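Local coordinates for FMN-dependent NADH:quinone oxidoreductase 1 (Bacillus anthracis, PDB 3U7I), which probably reduces quinones and cleaves the azo bond of aromatic azo compounds, using NADH and one FMN per subunit of a homodimer, at residues P55-D58 with K59-S63; N108-S111 with K112-D115; G133-G136 with L137-G141. One frame throughout, in Å; residues are numbered along the deposited sequence.

Interaction 1: P55-D58 with K59-S63; sequences PMID and KTVLS
D58 holds its carboxylate between its own backbone N and carbonyl carbon (chi1 55°), which turns OD1 over the first turn of the helix that follows, toward T60 and V61. This is an Asp N-cap, at the start of helix 59-68 in the flavodoxin-like fold. OD1 takes two backbone N-H groups. The one from V61 N is the sounder, at 3.1 Å from D58 OD1 with an N-H...O angle of 159°, and it comes nearly in line with the C-O bond of the carboxylate. The bond from T60 N to OD1 is weak because it is strongly bent. Both N-H groups belong to the start of the helix, and the negative charge of the carboxylate probably suits the positive end of the helix dipole. The main chain of D58 joins in as well. L62 N bonds to D58 O at 3.1 Å, the i to i+4 bond of the helix start.

An apolar contact lies beside the cap. I57 sends CG2 anti to its backbone N (CG1 at chi1 -64°), and this methyl meets L62. The two side chains cross at about a right angle, with I57 CG2 3.6 Å from L62 CD2. On the other branch, I57 CG1 only grazes V61 CG1. The second subunit adds to the packing here, with its H105 against I57 and its K15 against L62. V61 turns its CG2 back to the chain before the helix, 3.5 Å from M56 O and 3.7 Å from D58 OD1.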
ATOM      1  N   PRO C  55      -8.766 -12.042   0.342  1.00 20.72           N
ATOM      2  CA  PRO C  55      -7.700 -12.723  -0.404  1.00 23.23           C
ATOM      3  C   PRO C  55      -6.619 -11.780  -0.938  1.00 21.68           C
ATOM      4  O   PRO C  55      -6.886 -10.732  -1.528  1.00 22.91           O
ATOM      5  CB  PRO C  55      -8.459 -13.404  -1.553  1.00 22.82           C
ATOM      6  CG  PRO C  55      -9.820 -13.667  -0.974  1.00 19.28           C
ATOM      7  CD  PRO C  55     -10.109 -12.457  -0.117  1.00 16.14           C
HETATM    8  N   MSE C  56      -5.381 -12.181  -0.712  1.00 20.49           N
HETATM    9  CA  MSE C  56      -4.223 -11.496  -1.239  1.00 19.38           C
HETATM   10  C   MSE C  56      -3.902 -12.060  -2.627  1.00 25.36           C
HETATM   11  O   MSE C  56      -4.038 -13.266  -2.844  1.00 28.89           O
HETATM   12  CB  MSE C  56      -3.054 -11.775  -0.296  1.00 16.36           C
HETATM   13  CG  MSE C  56      -1.758 -11.199  -0.722  1.00 16.37           C
HETATM   14 SE   MSE C  56      -0.413 -11.862   0.483  0.67 29.04          SE
HETATM   15  CE  MSE C  56      -0.259 -13.698  -0.188  1.00 28.30           C
ATOM     16  N   ILE C  57      -3.471 -11.213  -3.567  1.00 22.50           N
ATOM     17  CA  ILE C  57      -2.937 -11.725  -4.839  1.00 21.42           C
ATOM     18  C   ILE C  57      -1.649 -12.533  -4.598  1.00 21.04           C
ATOM     19  O   ILE C  57      -0.599 -11.972  -4.251  1.00 23.69           O
ATOM     20  CB  ILE C  57      -2.644 -10.596  -5.879  1.00 19.38           C
ATOM     21  CG1 ILE C  57      -3.925  -9.868  -6.304  1.00 18.70           C
ATOM     22  CG2 ILE C  57      -1.948 -11.167  -7.121  1.00 19.63           C
ATOM     23  CD1 ILE C  57      -3.664  -8.633  -7.182  1.00 16.67           C
ATOM     24  N   ASP C  58      -1.733 -13.850  -4.763  1.00 21.67           N
ATOM     25  CA  ASP C  58      -0.543 -14.703  -4.706  1.00 23.07           C
ATOM     26  C   ASP C  58      -0.452 -15.605  -5.946  1.00 23.10           C
ATOM     27  O   ASP C  58      -1.234 -15.451  -6.889  1.00 20.18           O
ATOM     28  CB  ASP C  58      -0.502 -15.536  -3.408  1.00 25.48           C
ATOM     29  CG  ASP C  58      -1.763 -16.375  -3.197  1.00 28.55           C
ATOM     30  OD1 ASP C  58      -2.471 -16.677  -4.184  1.00 27.70           O
ATOM     31  OD2 ASP C  58      -2.050 -16.735  -2.037  1.00 30.36           O
ATOM     32  N   LYS C  59       0.507 -16.530  -5.945  1.00 23.51           N
ATOM     33  CA  LYS C  59       0.652 -17.501  -7.038  1.00 26.48           C
ATOM     34  C   LYS C  59      -0.678 -18.155  -7.424  1.00 24.68           C
ATOM     35  O   LYS C  59      -0.971 -18.336  -8.603  1.00 27.88           O
ATOM     36  CB  LYS C  59       1.661 -18.598  -6.669  1.00 30.05           C
ATOM     37  CG  LYS C  59       3.079 -18.124  -6.479  1.00 33.96           C
ATOM     38  CD  LYS C  59       4.000 -19.281  -6.113  1.00 38.36           C
ATOM     39  CE  LYS C  59       5.312 -18.774  -5.529  1.00 40.37           C
ATOM     40  NZ  LYS C  59       6.305 -19.878  -5.298  1.00 44.43           N
ATOM     41  N   THR C  60      -1.477 -18.518  -6.426  1.00 22.06           N
ATOM     42  CA  THR C  60      -2.726 -19.230  -6.689  1.00 24.10           C
ATOM     43  C   THR C  60      -3.767 -18.354  -7.384  1.00 21.87           C
ATOM     44  O   THR C  60      -4.451 -18.815  -8.288  1.00 24.10           O
ATOM     45  CB  THR C  60      -3.328 -19.852  -5.404  1.00 27.44           C
ATOM     46  OG1 THR C  60      -2.353 -20.682  -4.767  1.00 31.51           O
ATOM     47  CG2 THR C  60      -4.551 -20.699  -5.738  1.00 28.08           C
ATOM     48  N   VAL C  61      -3.886 -17.095  -6.959  1.00 21.67           N
ATOM     49  CA  VAL C  61      -4.831 -16.152  -7.564  1.00 21.39           C
ATOM     50  C   VAL C  61      -4.450 -15.815  -9.017  1.00 25.75           C
ATOM     51  O   VAL C  61      -5.317 -15.754  -9.898  1.00 23.28           O
ATOM     52  CB  VAL C  61      -4.956 -14.852  -6.724  1.00 16.65           C
ATOM     53  CG1 VAL C  61      -5.736 -13.780  -7.489  1.00 16.04           C
ATOM     54  CG2 VAL C  61      -5.605 -15.140  -5.378  1.00 16.13           C
ATOM     55  N   LEU C  62      -3.152 -15.597  -9.257  1.00 25.76           N
ATOM     56  CA  LEU C  62      -2.644 -15.299 -10.596  1.00 25.85           C
ATOM     57  C   LEU C  62      -2.864 -16.492 -11.528  1.00 29.34           C
ATOM     58  O   LEU C  62      -3.192 -16.328 -12.706  1.00 31.14           O
ATOM     59  CB  LEU C  62      -1.161 -14.919 -10.543  1.00 24.44           C
ATOM     60  CG  LEU C  62      -0.834 -13.647  -9.759  1.00 23.36           C
ATOM     61  CD1 LEU C  62       0.677 -13.467  -9.579  1.00 24.94           C
ATOM     62  CD2 LEU C  62      -1.439 -12.460 -10.461  1.00 20.50           C
ATOM     63  N   SER C  63      -2.688 -17.692 -10.985  1.00 26.78           N
ATOM     64  CA  SER C  63      -2.991 -18.923 -11.707  1.00 28.34           C
ATOM     65  C   SER C  63      -4.491 -19.035 -12.036  1.00 29.58           C
ATOM     66  O   SER C  63      -4.875 -19.347 -13.167  1.00 30.74           O
ATOM     67  CB  SER C  63      -2.530 -20.126 -10.881  1.00 28.91           C
ATOM     68  OG  SER C  63      -2.969 -21.344 -11.452  1.00 33.99           O
TER

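Interaction 2: N108-S111 with K112-D115; sequences NIPS and KLKD
I109 and L113 form the apolar heart of this helix start. Their side chains cross at about a right angle, and L113 CD2 lies 3.8 Å from I109 CB. I109 CG1 sits between the backbone N and the carbonyl carbon (chi1 63°), which carries CD1 over the turn to 3.5 Å from K114 N. P110 lies alongside L113 and points the same way, with its CD near L113 CB.

P110 is the N-cap residue of helix 111-120. P110 O accepts from K114 N at 3.2 Å and weakly from L113 N. D115 N bonds to S111 O. K112 is bent at chi2 and chi3, so that NZ curls to D115 OD2 at 2.8 Å, a salt bridge on the anti side of the carboxylate and somewhat out of its plane. NZ also donates to V54 O.

Further out, L170 covers I109 and L113. S111 OG bonds to D115 OD1 of the second subunit, and D115 OD1 to S111 OG of that subunit. K114 NZ donates to H105 O there and forms a salt bridge with D118 OD1 of its own chain. Held at both oxygens, the buried D115 is probably kept ionised and ties the helix start to the dimer interface.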
ATOM      1  N   ASN C 108       1.078   5.392   3.854  1.00 16.58           N
ATOM      2  CA  ASN C 108       0.342   4.685   2.793  1.00 17.27           C
ATOM      3  C   ASN C 108      -0.819   3.921   3.404  1.00 19.05           C
ATOM      4  O   ASN C 108      -0.922   3.820   4.629  1.00 20.74           O
ATOM      5  CB  ASN C 108       1.259   3.713   2.030  1.00 12.30           C
ATOM      6  CG  ASN C 108       0.930   3.617   0.533  1.00 13.37           C
ATOM      7  OD1 ASN C 108      -0.235   3.732   0.110  1.00 14.27           O
ATOM      8  ND2 ASN C 108       1.969   3.388  -0.277  1.00 12.15           N
ATOM      9  N   ILE C 109      -1.689   3.383   2.556  1.00 17.94           N
ATOM     10  CA  ILE C 109      -2.805   2.581   3.032  1.00 16.24           C
ATOM     11  C   ILE C 109      -2.286   1.302   3.703  1.00 17.33           C
ATOM     12  O   ILE C 109      -1.226   0.785   3.326  1.00 16.85           O
ATOM     13  CB  ILE C 109      -3.775   2.227   1.884  1.00 16.08           C
ATOM     14  CG1 ILE C 109      -3.075   1.353   0.824  1.00 15.36           C
ATOM     15  CG2 ILE C 109      -4.341   3.508   1.265  1.00 16.86           C
ATOM     16  CD1 ILE C 109      -4.001   0.834  -0.266  1.00 15.72           C
ATOM     17  N   PRO C 110      -3.017   0.804   4.721  1.00 18.03           N
ATOM     18  CA  PRO C 110      -2.676  -0.485   5.330  1.00 15.65           C
ATOM     19  C   PRO C 110      -2.552  -1.588   4.278  1.00 16.23           C
ATOM     20  O   PRO C 110      -3.294  -1.599   3.298  1.00 15.82           O
ATOM     21  CB  PRO C 110      -3.873  -0.756   6.249  1.00 15.21           C
ATOM     22  CG  PRO C 110      -4.355   0.589   6.635  1.00 15.45           C
ATOM     23  CD  PRO C 110      -4.170   1.439   5.394  1.00 18.59           C
ATOM     24  N   SER C 111      -1.627  -2.519   4.491  1.00 19.12           N
ATOM     25  CA  SER C 111      -1.440  -3.627   3.551  1.00 17.40           C
ATOM     26  C   SER C 111      -2.750  -4.323   3.183  1.00 14.93           C
ATOM     27  O   SER C 111      -2.971  -4.651   2.017  1.00 13.83           O
ATOM     28  CB  SER C 111      -0.442  -4.641   4.097  1.00 15.78           C
ATOM     29  OG  SER C 111      -0.850  -5.118   5.362  1.00 18.11           O
ATOM     30  N   LYS C 112      -3.617  -4.557   4.167  1.00 15.08           N
ATOM     31  CA  LYS C 112      -4.880  -5.242   3.872  1.00 14.33           C
ATOM     32  C   LYS C 112      -5.843  -4.375   3.050  1.00 13.44           C
ATOM     33  O   LYS C 112      -6.694  -4.901   2.346  1.00 13.12           O
ATOM     34  CB  LYS C 112      -5.553  -5.807   5.137  1.00 13.61           C
ATOM     35  CG  LYS C 112      -4.794  -6.954   5.811  1.00 13.59           C
ATOM     36  CD  LYS C 112      -4.442  -8.102   4.855  1.00 15.72           C
ATOM     37  CE  LYS C 112      -5.681  -8.798   4.271  1.00 18.40           C
ATOM     38  NZ  LYS C 112      -5.317 -10.021   3.454  1.00 17.68           N
ATOM     39  N   LEU C 113      -5.689  -3.050   3.102  1.00 13.97           N
ATOM     40  CA  LEU C 113      -6.491  -2.175   2.236  1.00 14.75           C
ATOM     41  C   LEU C 113      -6.016  -2.272   0.776  1.00 15.47           C
ATOM     42  O   LEU C 113      -6.818  -2.177  -0.158  1.00 13.08           O
ATOM     43  CB  LEU C 113      -6.486  -0.720   2.729  1.00 11.41           C
ATOM     44  CG  LEU C 113      -7.412   0.258   2.003  1.00 11.53           C
ATOM     45  CD1 LEU C 113      -8.826  -0.304   1.887  1.00  9.42           C
ATOM     46  CD2 LEU C 113      -7.432   1.617   2.703  1.00 12.36           C
ATOM     47  N   LYS C 114      -4.714  -2.472   0.583  1.00 15.49           N
ATOM     48  CA  LYS C 114      -4.200  -2.792  -0.749  1.00 14.29           C
ATOM     49  C   LYS C 114      -4.801  -4.105  -1.258  1.00 15.47           C
ATOM     50  O   LYS C 114      -5.255  -4.169  -2.400  1.00 15.85           O
ATOM     51  CB  LYS C 114      -2.668  -2.858  -0.769  1.00 12.34           C
ATOM     52  CG  LYS C 114      -2.084  -3.123  -2.163  1.00 11.98           C
ATOM     53  CD  LYS C 114      -2.752  -2.239  -3.225  1.00 13.73           C
ATOM     54  CE  LYS C 114      -1.989  -2.218  -4.568  1.00 13.03           C
ATOM     55  NZ  LYS C 114      -1.742  -3.560  -5.163  1.00 12.57           N
ATOM     56  N   ASP C 115      -4.815  -5.147  -0.419  1.00 16.27           N
ATOM     57  CA  ASP C 115      -5.446  -6.413  -0.794  1.00 13.65           C
ATOM     58  C   ASP C 115      -6.910  -6.190  -1.166  1.00 14.69           C
ATOM     59  O   ASP C 115      -7.420  -6.801  -2.113  1.00 17.19           O
ATOM     60  CB  ASP C 115      -5.394  -7.430   0.344  1.00 12.79           C
ATOM     61  CG  ASP C 115      -4.012  -7.975   0.572  1.00 15.94           C
ATOM     62  OD1 ASP C 115      -3.178  -7.891  -0.351  1.00 16.71           O
ATOM     63  OD2 ASP C 115      -3.771  -8.507   1.672  1.00 17.23           O
TER

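Interaction 3: G133-G136 with L137-G141; sequences GSVG and LLKDG
L137 follows directly on G136, the last residue of strand 134-136, and lays its side chain back along the peptide it has just left. Its CD2 approaches the carbonyl oxygen, 3.9 Å from G136 O. Its backbone bonds to that of T126, and its side chain also touches K128 of the neighbouring strand 127-129. L138 turns its side chain away from the strand; it touches T126. The backbone of L138 pairs with that of L177.

K139 makes the side-chain contact with V135. Its side chain heads back to the strand, and the bend at chi2 (-144°) brings CE alongside V135 and G136. CE does the touching: K139 CE is 3.2 Å from G136 O and 3.5 Å from V135 CG2. V135 CG2 stands anti to its backbone N, with CG1 at chi1 60°. The two side chains cross obliquely. CG of the lysine also lies near G136 O, so the carbonyl is lined by aliphatic carbons. A second bend, at chi4, turns the ammonium to a water, which accepts from K139 NZ at 2.7 Å and from G136 N at 2.9 Å. That water joins the tip of the lysine to the strand backbone; the two segments share no direct hydrogen bond.

D140 makes a salt bridge with R142 just beyond. The region lies away from the predicted FMN site. It is the exit from a two-stranded antiparallel hairpin, strands 127-129 and 134-136, inserted before the fourth strand of the parallel sheet in this flavodoxin-like fold.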
ATOM      1  N   GLY C 133      -6.681   4.048 -23.255  1.00 80.26           N
ATOM      2  CA  GLY C 133      -6.391   3.728 -21.865  1.00 75.98           C
ATOM      3  C   GLY C 133      -7.448   2.846 -21.217  1.00 69.39           C
ATOM      4  O   GLY C 133      -7.651   1.700 -21.627  1.00 67.39           O
ATOM      5  N   SER C 134      -8.107   3.381 -20.191  1.00 39.87           N
ATOM      6  CA  SER C 134      -9.222   2.702 -19.533  1.00 36.00           C
ATOM      7  C   SER C 134     -10.178   3.720 -18.918  1.00 32.99           C
ATOM      8  O   SER C 134      -9.899   4.920 -18.894  1.00 32.67           O
ATOM      9  CB  SER C 134      -8.729   1.713 -18.473  1.00 33.99           C
ATOM     10  OG  SER C 134      -7.868   2.339 -17.545  1.00 35.22           O
ATOM     11  N   VAL C 135     -11.316   3.231 -18.435  1.00 31.26           N
ATOM     12  CA  VAL C 135     -12.337   4.091 -17.847  1.00 28.15           C
ATOM     13  C   VAL C 135     -13.057   3.348 -16.717  1.00 24.26           C
ATOM     14  O   VAL C 135     -13.148   2.117 -16.733  1.00 24.06           O
ATOM     15  CB  VAL C 135     -13.339   4.620 -18.925  1.00 30.55           C
ATOM     16  CG1 VAL C 135     -14.062   3.474 -19.617  1.00 27.99           C
ATOM     17  CG2 VAL C 135     -14.335   5.605 -18.319  1.00 29.27           C
ATOM     18  N   GLY C 136     -13.538   4.095 -15.724  1.00 22.07           N
ATOM     19  CA  GLY C 136     -14.269   3.515 -14.607  1.00 18.87           C
ATOM     20  C   GLY C 136     -15.709   3.219 -14.990  1.00 22.00           C
ATOM     21  O   GLY C 136     -16.291   3.920 -15.826  1.00 21.82           O
ATOM     22  N   LEU C 137     -16.277   2.175 -14.383  1.00 21.68           N
ATOM     23  CA  LEU C 137     -17.638   1.740 -14.691  1.00 22.30           C
ATOM     24  C   LEU C 137     -18.659   2.133 -13.624  1.00 25.61           C
ATOM     25  O   LEU C 137     -19.857   1.919 -13.802  1.00 29.79           O
ATOM     26  CB  LEU C 137     -17.671   0.224 -14.910  1.00 21.95           C
ATOM     27  CG  LEU C 137     -16.891  -0.274 -16.120  1.00 20.64           C
ATOM     28  CD1 LEU C 137     -17.113  -1.753 -16.302  1.00 21.94           C
ATOM     29  CD2 LEU C 137     -17.319   0.496 -17.365  1.00 24.21           C
ATOM     30  N   LEU C 138     -18.192   2.699 -12.513  1.00 26.01           N
ATOM     31  CA  LEU C 138     -19.089   3.097 -11.434  1.00 24.56           C
ATOM     32  C   LEU C 138     -19.293   4.608 -11.414  1.00 25.75           C
ATOM     33  O   LEU C 138     -19.095   5.255 -10.382  1.00 27.53           O
ATOM     34  CB  LEU C 138     -18.550   2.623 -10.081  1.00 24.23           C
ATOM     35  CG  LEU C 138     -18.250   1.125  -9.955  1.00 23.59           C
ATOM     36  CD1 LEU C 138     -17.711   0.813  -8.568  1.00 22.99           C
ATOM     37  CD2 LEU C 138     -19.474   0.274 -10.265  1.00 20.00           C
ATOM     38  N   LYS C 139     -19.689   5.163 -12.554  1.00 24.37           N
ATOM     39  CA  LYS C 139     -19.892   6.602 -12.675  1.00 29.83           C
ATOM     40  C   LYS C 139     -21.363   6.955 -12.471  1.00 30.48           C
ATOM     41  O   LYS C 139     -21.983   7.558 -13.338  1.00 33.11           O
ATOM     42  CB  LYS C 139     -19.411   7.093 -14.045  1.00 34.18           C
ATOM     43  CG  LYS C 139     -18.037   6.558 -14.437  1.00 36.75           C
ATOM     44  CD  LYS C 139     -17.215   7.584 -15.202  1.00 39.21           C
ATOM     45  CE  LYS C 139     -15.800   7.065 -15.455  1.00 41.29           C
ATOM     46  NZ  LYS C 139     -14.748   8.091 -15.187  1.00 41.40           N
ATOM     47  N   ASP C 140     -21.913   6.583 -11.317  1.00 28.87           N
ATOM     48  CA  ASP C 140     -23.347   6.733 -11.062  1.00 29.51           C
ATOM     49  C   ASP C 140     -23.696   7.463  -9.754  1.00 27.75           C
ATOM     50  O   ASP C 140     -24.737   7.190  -9.149  1.00 28.33           O
ATOM     51  CB  ASP C 140     -24.043   5.362 -11.106  1.00 30.76           C
ATOM     52  CG  ASP C 140     -23.234   4.264 -10.417  1.00 31.08           C
ATOM     53  OD1 ASP C 140     -23.625   3.085 -10.511  1.00 33.26           O
ATOM     54  OD2 ASP C 140     -22.197   4.570  -9.796  1.00 28.09           O
ATOM     55  N   GLY C 141     -22.839   8.389  -9.324  1.00 24.66           N
ATOM     56  CA  GLY C 141     -23.139   9.229  -8.171  1.00 25.50           C
ATOM     57  C   GLY C 141     -22.926   8.605  -6.793  1.00 26.01           C
ATOM     58  O   GLY C 141     -23.576   8.991  -5.814  1.00 23.72           O
TER
HETATM   59  O   HOH W   1     -12.451   6.716 -15.223  1.00 18.89           O

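From the N terminus, the three interactions come in series, and none nests in or crosses another. Interaction 1 closes the loop after strand 43-48 where helix 59-68 begins. Interaction 2 closes the loop after strand 97-103 at the start of helix 111-120. The two touch, with M56 CG 3.6 Å from D115 OD1, and P55 O bonds to N119. They join the loop before helix 59-68 to helix 111-120 at the dimer face. Interaction 3 leads from the small hairpin to strand 143-149 of the parallel sheet. It stands apart, its nearest atoms about 14 Å from interaction 2 and about 16 Å from interaction 1.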